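Local coordinates for protein PHO85 cyclin-10 (Saccharomyces cerevisiae, PDB 4KRD) that serves as the cyclin subunit of the kinase PHO85, directing it to phosphorylate and negatively regulate glycogen synthase, at residues B[67-70]-B[71-74]; B[154-157]-B[158-162]. One frame throughout, in Å; residues are numbered along the deposited sequence.

Interaction 1: B[67-70]-B[71-74]; sequences EKKE and YSNF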
loop_
_atom_site.group_PDB
_atom_site.type_symbol
_atom_site.label_atom_id
_atom_site.label_comp_id
_atom_site.label_asym_id
_atom_site.label_seq_id
_atom_site.Cartn_x
_atom_site.Cartn_y
_atom_site.Cartn_z
ATOM N N GLU B 67 23.804 3.541 -1.865
ATOM C CA GLU B 67 23.378 3.132 -0.538
ATOM C C GLU B 67 24.383 3.579 0.514
ATOM O O GLU B 67 24.015 3.954 1.629
ATOM C CB GLU B 67 23.171 1.621 -0.498
ATOM C CG GLU B 67 22.050 1.131 -1.411
ATOM C CD GLU B 67 22.117 -0.370 -1.677
ATOM O OE1 GLU B 67 23.015 -0.811 -2.433
ATOM O OE2 GLU B 67 21.267 -1.105 -1.132
ATOM N N LYS B 68 25.660 3.554 0.160
ATOM C CA LYS B 68 26.686 4.009 1.093
ATOM C C LYS B 68 26.508 5.492 1.412
ATOM O O LYS B 68 26.607 5.902 2.572
ATOM C CB LYS B 68 28.087 3.743 0.537
ATOM C CG LYS B 68 29.188 3.893 1.574
ATOM C CD LYS B 68 30.569 3.853 0.927
ATOM C CE LYS B 68 30.701 4.935 -0.146
ATOM N NZ LYS B 68 32.045 4.943 -0.798
ATOM N N LYS B 69 26.235 6.294 0.384
ATOM C CA LYS B 69 26.031 7.724 0.577
ATOM C C LYS B 69 24.786 8.014 1.412
ATOM O O LYS B 69 24.826 8.839 2.315
ATOM C CB LYS B 69 25.969 8.457 -0.763
ATOM C CG LYS B 69 25.252 9.807 -0.715
ATOM C CD LYS B 69 25.866 10.768 0.303
ATOM C CE LYS B 69 24.865 11.857 0.680
ATOM N NZ LYS B 69 25.349 12.720 1.796
ATOM N N GLU B 70 23.677 7.343 1.112
ATOM C CA GLU B 70 22.481 7.484 1.948
ATOM C C GLU B 70 22.781 7.111 3.405
ATOM O O GLU B 70 22.435 7.840 4.347
ATOM C CB GLU B 70 21.341 6.610 1.401
ATOM C CG GLU B 70 20.911 6.967 -0.008
ATOM C CD GLU B 70 20.178 8.294 -0.081
ATOM O OE1 GLU B 70 19.858 8.866 0.979
ATOM O OE2 GLU B 70 19.915 8.770 -1.203
ATOM N N TYR B 71 23.441 5.975 3.590
ATOM C CA TYR B 71 23.715 5.490 4.931
ATOM C C TYR B 71 24.560 6.463 5.789
ATOM O O TYR B 71 24.337 6.587 6.989
ATOM C CB TYR B 71 24.359 4.104 4.886
ATOM C CG TYR B 71 24.443 3.488 6.253
ATOM C CD1 TYR B 71 23.348 2.830 6.809
ATOM C CD2 TYR B 71 25.602 3.596 7.013
ATOM C CE1 TYR B 71 23.414 2.282 8.076
ATOM C CE2 TYR B 71 25.679 3.051 8.281
ATOM C CZ TYR B 71 24.583 2.401 8.812
ATOM O OH TYR B 71 24.651 1.858 10.071
ATOM N N SER B 72 25.518 7.154 5.174
ATOM C CA SER B 72 26.345 8.124 5.903
ATOM C C SER B 72 25.533 9.254 6.551
ATOM O O SER B 72 26.004 9.914 7.475
ATOM C CB SER B 72 27.417 8.714 4.987
ATOM O OG SER B 72 26.833 9.472 3.942
ATOM N N ASN B 73 24.313 9.477 6.074
ATOM C CA ASN B 73 23.429 10.466 6.699
ATOM C C ASN B 73 23.092 10.137 8.163
ATOM O O ASN B 73 22.676 11.008 8.927
ATOM C CB ASN B 73 22.133 10.647 5.879
ATOM C CG ASN B 73 22.347 11.466 4.613
ATOM O OD1 ASN B 73 23.113 12.434 4.605
ATOM N ND2 ASN B 73 21.676 11.078 3.531
ATOM N N PHE B 74 23.249 8.877 8.555
ATOM C CA PHE B 74 22.908 8.478 9.923
ATOM C C PHE B 74 23.972 8.859 10.954
ATOM O O PHE B 74 23.672 8.941 12.142
ATOM C CB PHE B 74 22.627 6.978 10.020
ATOM C CG PHE B 74 21.420 6.543 9.230
ATOM C CD1 PHE B 74 20.163 7.015 9.558
ATOM C CD2 PHE B 74 21.555 5.674 8.158
ATOM C CE1 PHE B 74 19.044 6.640 8.814
ATOM C CE2 PHE B 74 20.447 5.288 7.405
ATOM C CZ PHE B 74 19.189 5.767 7.739
#

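Interaction 2: B[154-157]-B[158-162]; sequences SHEY and FSKVC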
loop_
_atom_site.group_PDB
_atom_site.type_symbol
_atom_site.label_atom_id
_atom_site.label_comp_id
_atom_site.label_asym_id
_atom_site.label_seq_id
_atom_site.Cartn_x
_atom_site.Cartn_y
_atom_site.Cartn_z
ATOM N N SER B 154 2.314 15.586 11.931
ATOM C CA SER B 154 2.849 16.497 10.933
ATOM C C SER B 154 4.370 16.421 10.916
ATOM O O SER B 154 4.999 16.077 11.918
ATOM C CB SER B 154 2.407 17.931 11.226
ATOM O OG SER B 154 2.911 18.347 12.483
ATOM N N HIS B 155 4.956 16.750 9.774
ATOM C CA HIS B 155 6.402 16.770 9.649
ATOM C C HIS B 155 6.997 17.746 10.664
ATOM O O HIS B 155 8.072 17.509 11.216
ATOM C CB HIS B 155 6.789 17.178 8.230
ATOM C CG HIS B 155 8.130 16.673 7.803
ATOM N ND1 HIS B 155 9.207 17.505 7.597
ATOM C CD2 HIS B 155 8.568 15.418 7.552
ATOM C CE1 HIS B 155 10.250 16.786 7.225
ATOM N NE2 HIS B 155 9.888 15.516 7.188
ATOM N N GLU B 156 6.284 18.843 10.904
ATOM C CA GLU B 156 6.709 19.847 11.872
ATOM C C GLU B 156 6.729 19.271 13.285
ATOM O O GLU B 156 7.743 19.331 13.973
ATOM C CB GLU B 156 5.774 21.058 11.812
ATOM C CG GLU B 156 6.236 22.255 12.626
ATOM C CD GLU B 156 5.437 23.505 12.305
ATOM O OE1 GLU B 156 4.264 23.363 11.909
ATOM O OE2 GLU B 156 5.981 24.624 12.442
ATOM N N TYR B 157 5.601 18.713 13.709
ATOM C CA TYR B 157 5.492 18.118 15.032
ATOM C C TYR B 157 6.525 17.016 15.295
ATOM O O TYR B 157 7.201 17.020 16.336
ATOM C CB TYR B 157 4.088 17.569 15.259
ATOM C CG TYR B 157 3.885 17.085 16.670
ATOM C CD1 TYR B 157 3.819 17.990 17.722
ATOM C CD2 TYR B 157 3.769 15.731 16.960
ATOM C CE1 TYR B 157 3.642 17.563 19.021
ATOM C CE2 TYR B 157 3.586 15.294 18.262
ATOM C CZ TYR B 157 3.522 16.220 19.289
ATOM O OH TYR B 157 3.346 15.815 20.593
ATOM N N PHE B 158 6.649 16.066 14.371
ATOM C CA PHE B 158 7.635 14.987 14.558
ATOM C C PHE B 158 9.082 15.503 14.654
ATOM O O PHE B 158 9.856 15.058 15.506
ATOM C CB PHE B 158 7.513 13.913 13.472
ATOM C CG PHE B 158 8.187 12.613 13.836
ATOM C CD1 PHE B 158 7.540 11.684 14.631
ATOM C CD2 PHE B 158 9.478 12.333 13.404
ATOM C CE1 PHE B 158 8.168 10.488 14.987
ATOM C CE2 PHE B 158 10.107 11.140 13.751
ATOM C CZ PHE B 158 9.454 10.219 14.549
ATOM N N SER B 159 9.453 16.429 13.776
ATOM C CA SER B 159 10.770 17.060 13.842
ATOM C C SER B 159 11.074 17.624 15.236
ATOM O O SER B 159 12.118 17.337 15.819
ATOM C CB SER B 159 10.862 18.190 12.816
ATOM O OG SER B 159 10.728 17.690 11.501
ATOM N N LYS B 160 10.151 18.419 15.770
ATOM C CA LYS B 160 10.338 19.036 17.082
ATOM C C LYS B 160 10.452 17.996 18.182
ATOM O O LYS B 160 11.237 18.154 19.114
ATOM C CB LYS B 160 9.187 19.988 17.407
ATOM C CG LYS B 160 9.056 21.160 16.453
ATOM C CD LYS B 160 7.822 21.994 16.796
ATOM C CE LYS B 160 7.600 23.117 15.792
ATOM N NZ LYS B 160 6.346 23.864 16.102
ATOM N N VAL B 161 9.657 16.939 18.088
ATOM C CA VAL B 161 9.750 15.860 19.061
ATOM C C VAL B 161 11.154 15.249 19.069
ATOM O O VAL B 161 11.714 14.977 20.137
ATOM C CB VAL B 161 8.702 14.766 18.796
ATOM C CG1 VAL B 161 9.018 13.515 19.610
ATOM C CG2 VAL B 161 7.313 15.282 19.117
ATOM N N CYS B 162 11.729 15.067 17.878
ATOM C CA CYS B 162 13.036 14.429 17.724
ATOM C C CYS B 162 14.180 15.429 17.809
ATOM O O CYS B 162 15.357 15.053 17.759
ATOM C CB CYS B 162 13.113 13.685 16.388
ATOM S SG CYS B 162 11.953 12.309 16.242
#

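Interaction 1: B[67-70]-B[71-74]
E70 and N73 meet on the closely packed side of this helical turn, with K69 and S72 on its more exposed side. The N73 amide N donates to E70 O at 3.0 Å in an i to i+3 bond, approaching from well above the carbonyl plane, 50° out of it. N73 CB lies 3.2 Å from the same E70 O. The two side chains run alongside each other and point the same way, their carboxylate and amide planes turned 68° apart. E70 OE1 stays 3.8 Å from N73 ND2, too far for a direct hydrogen bond; instead S175 OG of helix 166-180 hydrogen-bonds to both. E70 OE2 hydrogen-bonds a polar side chain on the chain of another protein in the assembly. A carboxylate and an amide thus suit a partly buried polar patch where several partners must be matched.

The segment lies on the short helix 65-72 in the cyclin-family part of PCL10. S72 N bonds to K68 O in the i to i+4 manner. Y71, bonded by its backbone N to E67 O, turns its ring away toward helix 130-148, where its OH meets E132, and F74 packs on M136 and A139 of that helix.

The other side is looser. S72 OG lies between its own N and carbonyl carbon (chi1 65°), a placement that lets it fold back and donate to K69 O at 2.7 Å; a short hydroxyl side chain can reach its own helix's backbone while staying at the exposed surface. K69 bends at chi2, and its aliphatic chain passes S72 with CD 4.0 Å from OG; NZ stops 3.6 Å from N73 OD1.

Interaction 2: B[154-157]-B[158-162]
Y157 and V161, one turn apart, set an aromatic face against a methyl group: V161 CG2 sits 4.0 Å from the Y157 ring centroid, 19° off the ring normal, in a CH-pi contact. The two side chains slant across one another. With CG turned opposite its own N (chi1 -174°), the tyrosine brings its ring alongside V161, with CE2 and CZ nearest the methyl, while its OH reaches K94 O of helix 84-95. A branched valine fits here because its rigid CB presents a methyl to that ring.

E156 and K160 instead run side by side in the same direction along the exposed flank. Their aliphatic parts touch, E156 CG to K160 CE at 3.6 Å, and the charges form a long salt bridge, OE2 to NZ at 3.8 Å.

S159 OG, anti to its own carbonyl carbon, points back to the preceding turn. It donates to H155 O at 2.7 Å, while the S159 backbone N reaches the same oxygen from the opposite face of the carbonyl plane. That OG also lies over one face of the H155 imidazole, offset toward the rim, and a small serine suits this buried place against K166 and L169 of helix 166-180.

At the start of helix 155-162, S154 is the N-cap: its OG accepts from Y157 N at 3.0 Å, and S154 O accepts from F158 N with an N-H...O angle of 178°. The chemistry implies that the first turn is held by serine hydroxyls meeting backbone groups, S154 OG at Y157 N and S159 OG at H155 O, whereas the long ion pair on the exposed flank is probably weak.

How the interactions relate
Both interactions are turns of short helices, one on helix 65-72 and the other along helix 155-162, with centres about 22 Å apart and no touch between them. Each is partly buried, with one side set against helices 130-148 and 166-180, so the same two helices support both; interaction 2 also reaches helix 84-95. The chemistry differs with place. At 67-74 an i to i+3 bond follows the i to i+4 ones, and a buried carboxylate and a partly exposed amide share an outside serine. At 154-162 the helix begins, with an N-cap and a ring-methyl contact, while oppositely charged side chains pair on its exposed flank.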